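Local coordinates for conserved hypothetical protein (Sulfolobus solfataricus, PDB 2FNA), which probably binds and hydrolyses ATP as an archaeal AAA+ ATPase and carries a C-terminal domain related to winged helix-turn-helix folds, at residues 124-127 against 128-131; 177-180 against 181-184; 331-335 against 336-340. All blocks are in the same frame, centred on the assembly; numbering follows the deposited sequence. Where two conformers were deposited one is given.

Contact 1 (124-127 against 128-131); sequences FANL and LESF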
ATOM      1  N   PHE A 124      -8.233 -10.724 -19.542  1.00 39.19           N
ATOM      2  CA  PHE A 124      -7.157  -9.866 -19.049  1.00 39.34           C
ATOM      3  C   PHE A 124      -5.839 -10.252 -19.732  1.00 37.91           C
ATOM      4  O   PHE A 124      -5.079  -9.364 -20.106  1.00 39.37           O
ATOM      5  CB  PHE A 124      -7.067  -9.937 -17.519  1.00 38.79           C
ATOM      6  CG  PHE A 124      -6.244  -8.821 -16.881  1.00 46.73           C
ATOM      7  CD1 PHE A 124      -6.560  -7.474 -17.094  1.00 48.89           C
ATOM      8  CD2 PHE A 124      -5.163  -9.125 -16.027  1.00 44.52           C
ATOM      9  CE1 PHE A 124      -5.792  -6.446 -16.495  1.00 38.23           C
ATOM     10  CE2 PHE A 124      -4.395  -8.108 -15.434  1.00 44.51           C
ATOM     11  CZ  PHE A 124      -4.719  -6.761 -15.661  1.00 41.58           C
ATOM     12  N   ALA A 125      -5.611 -11.552 -19.967  1.00 35.83           N
ATOM     13  CA  ALA A 125      -4.380 -12.023 -20.620  1.00 34.37           C
ATOM     14  C   ALA A 125      -4.235 -11.523 -22.072  1.00 36.20           C
ATOM     15  O   ALA A 125      -3.124 -11.135 -22.495  1.00 37.11           O
ATOM     16  CB  ALA A 125      -4.308 -13.513 -20.582  1.00 34.50           C
ATOM     17  N   ASN A 126      -5.338 -11.500 -22.825  1.00 36.83           N
ATOM     18  CA  ASN A 126      -5.320 -10.950 -24.205  1.00 36.03           C
ATOM     19  C   ASN A 126      -5.165  -9.441 -24.213  1.00 36.74           C
ATOM     20  O   ASN A 126      -4.559  -8.864 -25.122  1.00 38.45           O
ATOM     21  CB  ASN A 126      -6.601 -11.298 -24.954  1.00 37.53           C
ATOM     22  CG  ASN A 126      -6.644 -12.744 -25.423  1.00 42.81           C
ATOM     23  OD1 ASN A 126      -5.643 -13.470 -25.389  1.00 48.79           O
ATOM     24  ND2 ASN A 126      -7.818 -13.168 -25.880  1.00 45.48           N
ATOM     25  N   LEU A 127      -5.713  -8.801 -23.188  1.00 37.02           N
ATOM     26  CA  LEU A 127      -5.586  -7.369 -23.017  1.00 36.59           C
ATOM     27  C   LEU A 127      -4.115  -6.972 -22.825  1.00 34.91           C
ATOM     28  O   LEU A 127      -3.614  -6.068 -23.507  1.00 35.19           O
ATOM     29  CB  LEU A 127      -6.450  -6.920 -21.840  1.00 33.64           C
ATOM     30  CG  LEU A 127      -6.516  -5.417 -21.526  1.00 42.87           C
ATOM     31  CD1 LEU A 127      -6.991  -4.588 -22.751  1.00 46.04           C
ATOM     32  CD2 LEU A 127      -7.415  -5.148 -20.309  1.00 41.03           C
ATOM     33  N   LEU A 128      -3.436  -7.664 -21.915  1.00 37.23           N
ATOM     34  CA  LEU A 128      -2.016  -7.431 -21.616  1.00 38.45           C
ATOM     35  C   LEU A 128      -1.164  -7.689 -22.846  1.00 39.44           C
ATOM     36  O   LEU A 128      -0.212  -6.948 -23.140  1.00 40.21           O
ATOM     37  CB  LEU A 128      -1.542  -8.351 -20.499  1.00 37.55           C
ATOM     38  CG  LEU A 128      -2.149  -8.194 -19.098  1.00 36.76           C
ATOM     39  CD1 LEU A 128      -1.580  -9.273 -18.202  1.00 40.94           C
ATOM     40  CD2 LEU A 128      -1.859  -6.840 -18.536  1.00 35.00           C
ATOM     41  N   GLU A 129      -1.513  -8.759 -23.546  1.00 41.17           N
ATOM     42  CA  GLU A 129      -0.828  -9.157 -24.758  1.00 44.07           C
ATOM     43  C   GLU A 129      -0.929  -8.086 -25.846  1.00 42.83           C
ATOM     44  O   GLU A 129      -0.015  -7.940 -26.660  1.00 46.27           O
ATOM     45  CB  GLU A 129      -1.389 -10.496 -25.252  1.00 45.35           C
ATOM     46  CG  GLU A 129      -0.486 -11.192 -26.244  1.00 49.89           C
ATOM     47  CD  GLU A 129      -0.703 -12.697 -26.337  1.00 55.34           C
ATOM     48  OE1 GLU A 129      -1.442 -13.287 -25.510  1.00 57.66           O
ATOM     49  OE2 GLU A 129      -0.100 -13.288 -27.253  1.00 59.48           O
ATOM     50  N   SER A 130      -2.022  -7.321 -25.841  1.00 41.01           N
ATOM     51  CA  SER A 130      -2.218  -6.241 -26.828  0.50 39.02           C
ATOM     52  C   SER A 130      -1.439  -4.972 -26.478  1.00 38.43           C
ATOM     53  O   SER A 130      -1.049  -4.215 -27.368  1.00 37.06           O
ATOM     54  CB  SER A 130      -3.698  -5.900 -26.964  0.50 38.70           C
ATOM     55  OG  SER A 130      -4.152  -5.195 -25.835  0.50 32.25           O
ATOM     56  N   PHE A 131      -1.229  -4.726 -25.182  1.00 39.46           N
ATOM     57  CA  PHE A 131      -0.344  -3.663 -24.739  1.00 39.72           C
ATOM     58  C   PHE A 131       1.043  -3.978 -25.251  1.00 40.86           C
ATOM     59  O   PHE A 131       1.728  -3.100 -25.786  1.00 41.47           O
ATOM     60  CB  PHE A 131      -0.256  -3.577 -23.217  1.00 38.39           C
ATOM     61  CG  PHE A 131      -1.548  -3.251 -22.520  1.00 37.32           C
ATOM     62  CD1 PHE A 131      -2.623  -2.692 -23.182  1.00 37.03           C
ATOM     63  CD2 PHE A 131      -1.663  -3.489 -21.149  1.00 35.72           C
ATOM     64  CE1 PHE A 131      -3.800  -2.395 -22.496  1.00 35.62           C
ATOM     65  CE2 PHE A 131      -2.837  -3.182 -20.463  1.00 34.68           C
ATOM     66  CZ  PHE A 131      -3.905  -2.636 -21.146  1.00 40.11           C
TER
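L127 meets F131 one turn further along helix 124-133, its CG 3.8 Å from F131 CZ. The CD1 branch of L127 nears the same end of the ring, 3.9 Å from CE1 of F131. L127 carries its branch beside its own carbonyl carbon (chi1 -177°, CG opposite the backbone N), and from there CG and CD1 reach the F131 ring. F131 answers by turning one ring face to the carbonyl oxygen of L127, which stands 3.5 Å above the ring plane and off toward the rim. That oxygen accepts F131 N at 3.2 Å and, weakly, S130 N. S130 OG is modelled close to it too, but the side chain has two conformers and the distance is short, so this bond is doubtful. A second i, i+4 pair runs alongside: CD2 of L128 lies over one face of the F124 ring, 4.1 Å from CZ. Its backbone bond, L128 N to F124 O, is 3.0 Å long and fairly straight (163° at the hydrogen). E129 N reaches A125 O at 3.1 Å, and OE1 of E129 is hydrogen-bonded to the hydroxyl of Y163 on helix 158-167. In the next shell, L81 of helix 74-91 touches both F124 and L127, I85 and L88 meet F131, and on helix 158-167 A160 touches F124 and A164 touches L128. N126 is exposed to solvent. The chemistry is that of an amphipathic helix: leucine and phenylalanine contacts hold the buried side, and the carbonyl oxygens among them are satisfied by main-chain N-H groups.

Contact 2 (177-180 against 181-184); sequences GSEM and GLLY
L183 packs back against G177, its CD2 3.9 Å from the glycine N, across the first turn of helix 180-186. This is the tight part of the contact: the leucine methyl takes the side where a CB on G177 would point, and such a CB would come only about 3 Å from L183 CD2, so the spot suits a glycine. L183 reaches it with CG anti to the backbone N (chi1 -179°). The same turn is closed by L183 N to E179 O, 3.0 Å and 160° at the hydrogen, and by Y184 N to M180 O, nearly straight (3.1 Å, 171°). The M180 oxygen also sits at the edge of the tyrosine ring, in its plane and 3.2 Å from Y184 CD1. E179 holds the N-cap position, and its side chain runs beside L182 in the same direction, with OE1 3.7 Å from L182 CD2. The carboxylate is held by other parts of the chain, OE1 by Q147 NE2. The loose side is the exposed side chain of selenomethionine M180, which touches a crystal neighbour. M180 CG comes to Y184 CE1 at 3.8 Å, the two side chains crossing at a slant. With an alanine in place of Y184, the ring would be gone, which would probably leave M180 CG without its partner and open a gap beside L34 and L36. S178, hydrogen-bonded to K43 and E145, stands where AAA+ proteins commonly carry sensor 1, just after strand 171-177. The helix follows that central strand after a two-residue link, with L183 and Y184 resting on neighbouring strand 32-37.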
ATOM      1  N   GLY A 177       1.828  -3.317  -1.464  1.00 30.40           N
ATOM      2  CA  GLY A 177       0.847  -3.589  -0.429  1.00 28.85           C
ATOM      3  C   GLY A 177       1.245  -3.151   0.941  1.00 30.75           C
ATOM      4  O   GLY A 177       2.332  -3.491   1.425  1.00 30.48           O
ATOM      5  N   SER A 178       0.343  -2.440   1.602  1.00 29.24           N
ATOM      6  CA  SER A 178       0.562  -2.004   2.967  1.00 32.14           C
ATOM      7  C   SER A 178       0.292  -3.105   3.973  1.00 33.93           C
ATOM      8  O   SER A 178       0.643  -2.956   5.125  1.00 34.65           O
ATOM      9  CB  SER A 178      -0.323  -0.795   3.300  1.00 36.05           C
ATOM     10  OG  SER A 178       0.107   0.337   2.545  1.00 36.33           O
ATOM     11  N   GLU A 179      -0.375  -4.182   3.533  1.00 35.15           N
ATOM     12  CA  GLU A 179      -0.794  -5.293   4.377  1.00 35.15           C
ATOM     13  C   GLU A 179      -0.048  -6.504   3.798  1.00 34.87           C
ATOM     14  O   GLU A 179      -0.545  -7.195   2.908  1.00 34.59           O
ATOM     15  CB  GLU A 179      -2.319  -5.500   4.284  1.00 34.77           C
ATOM     16  CG  GLU A 179      -3.171  -4.333   4.825  1.00 42.28           C
ATOM     17  CD  GLU A 179      -4.633  -4.353   4.324  1.00 42.13           C
ATOM     18  OE1 GLU A 179      -4.874  -4.503   3.089  1.00 46.45           O
ATOM     19  OE2 GLU A 179      -5.555  -4.171   5.159  1.00 45.30           O
HETATM   20  N   MSE A 180       1.154  -6.742   4.294  1.00 33.58           N
HETATM   21  CA  MSE A 180       2.077  -7.682   3.646  1.00 33.13           C
HETATM   22  C   MSE A 180       1.515  -9.092   3.526  1.00 30.90           C
HETATM   23  O   MSE A 180       1.548  -9.673   2.468  1.00 34.28           O
HETATM   24  CB  MSE A 180       3.385  -7.748   4.411  1.00 32.84           C
HETATM   25  CG  MSE A 180       4.528  -8.423   3.636  1.00 34.74           C
HETATM   26 SE   MSE A 180       6.084  -8.553   4.831  0.75 30.78          SE
HETATM   27  CE  MSE A 180       5.285  -8.627   6.653  1.00 56.29           C
ATOM     28  N   GLY A 181       1.015  -9.630   4.625  1.00 29.47           N
ATOM     29  CA  GLY A 181       0.502 -10.986   4.640  1.00 31.71           C
ATOM     30  C   GLY A 181      -0.658 -11.138   3.677  1.00 30.34           C
ATOM     31  O   GLY A 181      -0.763 -12.160   3.020  1.00 31.92           O
ATOM     32  N   LEU A 182      -1.537 -10.135   3.606  1.00 30.02           N
ATOM     33  CA  LEU A 182      -2.707 -10.210   2.743  1.00 32.26           C
ATOM     34  C   LEU A 182      -2.296 -10.189   1.283  1.00 33.84           C
ATOM     35  O   LEU A 182      -2.899 -10.879   0.473  1.00 32.69           O
ATOM     36  CB  LEU A 182      -3.736  -9.099   3.058  1.00 32.56           C
ATOM     37  CG  LEU A 182      -5.101  -9.262   2.360  1.00 36.84           C
ATOM     38  CD1 LEU A 182      -5.836 -10.485   2.923  1.00 43.04           C
ATOM     39  CD2 LEU A 182      -5.986  -8.010   2.489  1.00 35.54           C
ATOM     40  N   LEU A 183      -1.257  -9.415   0.961  1.00 34.07           N
ATOM     41  CA  LEU A 183      -0.681  -9.397  -0.410  1.00 31.59           C
ATOM     42  C   LEU A 183      -0.133 -10.758  -0.842  1.00 29.99           C
ATOM     43  O   LEU A 183      -0.441 -11.254  -1.933  1.00 28.88           O
ATOM     44  CB  LEU A 183       0.413  -8.358  -0.527  1.00 33.74           C
ATOM     45  CG  LEU A 183       1.081  -8.239  -1.937  1.00 35.17           C
ATOM     46  CD1 LEU A 183       0.030  -7.994  -3.027  1.00 37.71           C
ATOM     47  CD2 LEU A 183       2.143  -7.162  -2.008  1.00 34.96           C
ATOM     48  N   TYR A 184       0.661 -11.386   0.027  1.00 30.36           N
ATOM     49  CA  TYR A 184       1.128 -12.750  -0.248  1.00 30.22           C
ATOM     50  C   TYR A 184      -0.020 -13.772  -0.393  1.00 29.73           C
ATOM     51  O   TYR A 184       0.017 -14.632  -1.278  1.00 28.53           O
ATOM     52  CB  TYR A 184       2.184 -13.179   0.787  1.00 29.93           C
ATOM     53  CG  TYR A 184       3.560 -12.580   0.511  1.00 30.26           C
ATOM     54  CD1 TYR A 184       3.899 -11.297   0.931  1.00 35.37           C
ATOM     55  CD2 TYR A 184       4.529 -13.310  -0.173  1.00 39.60           C
ATOM     56  CE1 TYR A 184       5.171 -10.754   0.665  1.00 37.28           C
ATOM     57  CE2 TYR A 184       5.778 -12.779  -0.436  1.00 39.83           C
ATOM     58  CZ  TYR A 184       6.091 -11.501  -0.020  1.00 34.46           C
ATOM     59  OH  TYR A 184       7.364 -11.023  -0.258  1.00 36.29           O
TER

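Contact 3 (331-335 against 336-340); sequences QLTKH and SWIIK
A Schellman motif ends helix 322-334 here and turns the chain into strand 338-340, the first strand of the hairpin that would form the wing of a winged helix-turn-helix domain. S336, with positive phi (69°), is its C-prime residue. W337 N reaches back to L332 O at 2.8 Å, with the donor tilted 24° from the carbonyl plane, and S336 N makes a weak bond to T333 O. The apolar contact that accompanies this cap joins L332 to W337: CD2 of the leucine lies 3.8 Å from CB of the tryptophan, the two side chains crossing at a slant. CB of H335 comes to W337 CD1 at 3.8 Å. I338 CD1 turns back to L332 CB, also 3.8 Å away. It gets there with CG1 between its own backbone N and carbonyl carbon (chi1 67°), and its CG1 passes T333 OG1, a hydroxyl that bonds to L329 O. A water donates to T333 O at 3.1 Å and lies so close to I338 O that this second link is doubtful. F278 and F281 of helix 259-282 set their rings edge-to-face with W337, while M296 and L299 touch I338. Hydrogen bonding at the cap thus gives helix-end carbonyls partners that the helix itself no longer supplies, while L332 packs against I338 and the base of W337 beside the turn.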
ATOM      1  N   GLN A 331      -5.653 -12.226  11.911  1.00 35.18           N
ATOM      2  CA  GLN A 331      -6.203 -11.223  11.029  1.00 36.86           C
ATOM      3  C   GLN A 331      -5.458  -9.879  11.207  1.00 36.06           C
ATOM      4  O   GLN A 331      -5.074  -9.232  10.224  1.00 37.06           O
ATOM      5  CB  GLN A 331      -7.710 -11.079  11.265  1.00 37.38           C
ATOM      6  CG  GLN A 331      -8.528 -12.252  10.740  1.00 38.84           C
ATOM      7  CD  GLN A 331      -8.311 -12.469   9.245  1.00 42.17           C
ATOM      8  OE1 GLN A 331      -8.724 -11.656   8.427  1.00 38.25           O
ATOM      9  NE2 GLN A 331      -7.639 -13.558   8.893  1.00 40.64           N
ATOM     10  N   LEU A 332      -5.253  -9.484  12.458  1.00 36.10           N
ATOM     11  CA  LEU A 332      -4.566  -8.224  12.800  1.00 36.76           C
ATOM     12  C   LEU A 332      -3.146  -8.224  12.248  1.00 37.11           C
ATOM     13  O   LEU A 332      -2.670  -7.212  11.671  1.00 39.11           O
ATOM     14  CB  LEU A 332      -4.572  -8.019  14.337  1.00 34.34           C
ATOM     15  CG  LEU A 332      -5.923  -7.582  14.930  1.00 34.92           C
ATOM     16  CD1 LEU A 332      -5.933  -7.613  16.446  1.00 33.04           C
ATOM     17  CD2 LEU A 332      -6.288  -6.186  14.442  1.00 36.85           C
ATOM     18  N   THR A 333      -2.467  -9.361  12.386  1.00 35.75           N
ATOM     19  CA  THR A 333      -1.103  -9.504  11.849  1.00 35.43           C
ATOM     20  C   THR A 333      -1.079  -9.459  10.315  1.00 36.65           C
ATOM     21  O   THR A 333      -0.188  -8.826   9.717  1.00 35.42           O
ATOM     22  CB  THR A 333      -0.449 -10.797  12.334  1.00 37.11           C
ATOM     23  OG1 THR A 333      -0.451 -10.822  13.761  1.00 39.51           O
ATOM     24  CG2 THR A 333       0.964 -10.896  11.871  1.00 38.07           C
ATOM     25  N   LYS A 334      -2.043 -10.127   9.676  1.00 36.02           N
ATOM     26  CA  LYS A 334      -2.105 -10.163   8.201  1.00 36.54           C
ATOM     27  C   LYS A 334      -2.359  -8.783   7.622  1.00 33.19           C
ATOM     28  O   LYS A 334      -1.925  -8.491   6.523  1.00 33.67           O
ATOM     29  CB  LYS A 334      -3.232 -11.079   7.709  1.00 37.40           C
ATOM     30  CG  LYS A 334      -3.048 -12.545   8.023  1.00 52.74           C
ATOM     31  CD  LYS A 334      -2.492 -13.327   6.843  1.00 59.82           C
ATOM     32  CE  LYS A 334      -3.048 -14.737   6.842  1.00 53.65           C
ATOM     33  NZ  LYS A 334      -2.208 -15.600   5.980  1.00 60.19           N
ATOM     34  N   HIS A 335      -3.131  -7.973   8.346  1.00 33.66           N
ATOM     35  CA  HIS A 335      -3.518  -6.652   7.915  1.00 33.01           C
ATOM     36  C   HIS A 335      -2.550  -5.573   8.491  1.00 33.88           C
ATOM     37  O   HIS A 335      -2.711  -4.379   8.235  1.00 36.69           O
ATOM     38  CB  HIS A 335      -4.997  -6.377   8.244  1.00 33.62           C
ATOM     39  CG  HIS A 335      -5.958  -7.192   7.428  1.00 38.99           C
ATOM     40  ND1 HIS A 335      -6.602  -6.690   6.312  1.00 38.10           N
ATOM     41  CD2 HIS A 335      -6.367  -8.480   7.551  1.00 38.24           C
ATOM     42  CE1 HIS A 335      -7.371  -7.630   5.793  1.00 37.90           C
ATOM     43  NE2 HIS A 335      -7.241  -8.723   6.520  1.00 42.91           N
ATOM     44  N   SER A 336      -1.492  -6.029   9.163  1.00 32.87           N
ATOM     45  CA  SER A 336      -0.357  -5.184   9.582  1.00 32.63           C
ATOM     46  C   SER A 336      -0.717  -4.178  10.691  1.00 34.24           C
ATOM     47  O   SER A 336      -0.088  -3.117  10.823  1.00 36.95           O
ATOM     48  CB  SER A 336       0.271  -4.511   8.373  1.00 35.60           C
ATOM     49  OG  SER A 336       0.972  -5.469   7.600  1.00 34.07           O
ATOM     50  N   TRP A 337      -1.664  -4.557  11.552  1.00 34.16           N
ATOM     51  CA  TRP A 337      -2.026  -3.714  12.702  1.00 35.29           C
ATOM     52  C   TRP A 337      -1.064  -3.951  13.834  1.00 35.06           C
ATOM     53  O   TRP A 337      -0.658  -2.998  14.535  1.00 31.96           O
ATOM     54  CB  TRP A 337      -3.473  -3.962  13.143  1.00 34.61           C
ATOM     55  CG  TRP A 337      -4.364  -3.328  12.209  1.00 40.23           C
ATOM     56  CD1 TRP A 337      -4.984  -3.900  11.139  1.00 39.36           C
ATOM     57  CD2 TRP A 337      -4.683  -1.943  12.170  1.00 40.40           C
ATOM     58  NE1 TRP A 337      -5.711  -2.959  10.465  1.00 40.35           N
ATOM     59  CE2 TRP A 337      -5.530  -1.743  11.067  1.00 40.79           C
ATOM     60  CE3 TRP A 337      -4.349  -0.851  12.975  1.00 40.84           C
ATOM     61  CZ2 TRP A 337      -6.045  -0.492  10.747  1.00 40.94           C
ATOM     62  CZ3 TRP A 337      -4.851   0.381  12.657  1.00 38.56           C
ATOM     63  CH2 TRP A 337      -5.687   0.562  11.558  1.00 41.72           C
ATOM     64  N   ILE A 338      -0.691  -5.224  13.983  1.00 36.14           N
ATOM     65  CA  ILE A 338       0.294  -5.652  14.962  1.00 35.14           C
ATOM     66  C   ILE A 338       1.407  -6.494  14.338  1.00 37.98           C
ATOM     67  O   ILE A 338       1.319  -6.915  13.187  1.00 39.17           O
ATOM     68  CB  ILE A 338      -0.386  -6.413  16.124  1.00 33.27           C
ATOM     69  CG1 ILE A 338      -0.994  -7.755  15.678  1.00 33.51           C
ATOM     70  CG2 ILE A 338      -1.476  -5.529  16.748  1.00 38.34           C
ATOM     71  CD1 ILE A 338      -1.696  -8.538  16.805  1.00 33.73           C
ATOM     72  N   ILE A 339       2.483  -6.669  15.100  1.00 40.45           N
ATOM     73  CA  ILE A 339       3.619  -7.503  14.730  1.00 45.34           C
ATOM     74  C   ILE A 339       3.990  -8.308  15.992  1.00 43.54           C
ATOM     75  O   ILE A 339       3.961  -7.789  17.101  1.00 41.50           O
ATOM     76  CB  ILE A 339       4.820  -6.652  14.200  1.00 44.99           C
ATOM     77  CG1 ILE A 339       4.386  -5.875  12.949  1.00 52.07           C
ATOM     78  CG2 ILE A 339       5.998  -7.541  13.835  1.00 50.42           C
ATOM     79  CD1 ILE A 339       5.341  -4.788  12.450  1.00 53.68           C
ATOM     80  N   LYS A 340       4.290  -9.584  15.825  1.00 47.51           N
ATOM     81  CA  LYS A 340       4.677 -10.423  16.956  1.00 49.84           C
ATOM     82  C   LYS A 340       6.203 -10.539  16.989  1.00 52.12           C
ATOM     83  O   LYS A 340       6.815 -10.965  16.002  1.00 52.41           O
ATOM     84  CB  LYS A 340       4.021 -11.810  16.873  1.00 49.66           C
ATOM     85  CG  LYS A 340       4.031 -12.578  18.221  1.00 50.45           C
ATOM     86  CD  LYS A 340       3.470 -13.989  18.081  1.00 50.26           C
TER
HETATM   87  O   HOH W   1       2.403  -7.805  11.172  1.00 46.84           O

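Overall arrangement
Contacts 2 and 3 touch although they belong to different family regions: E179 OE2 lies 3.0 Å from H335 ND1, a probable hydrogen bond, and L182 CD2 packs 3.6 Å from H335 CE1, joining the start of helix 180-186 to the residue just past helix 322-334; their centres are 10 Å apart. Contact 2 is the nearer to the nucleotide site, G177 lying about 8 Å from the magnesium ion at the nearest atoms, while the side chain of S336 in contact 3 stays about 11 Å from ADP. Contact 1 stands apart in the ATPase region, its centre 26 Å from that of contact 2 and 35 Å from that of contact 3, across the chain's centre from the latter.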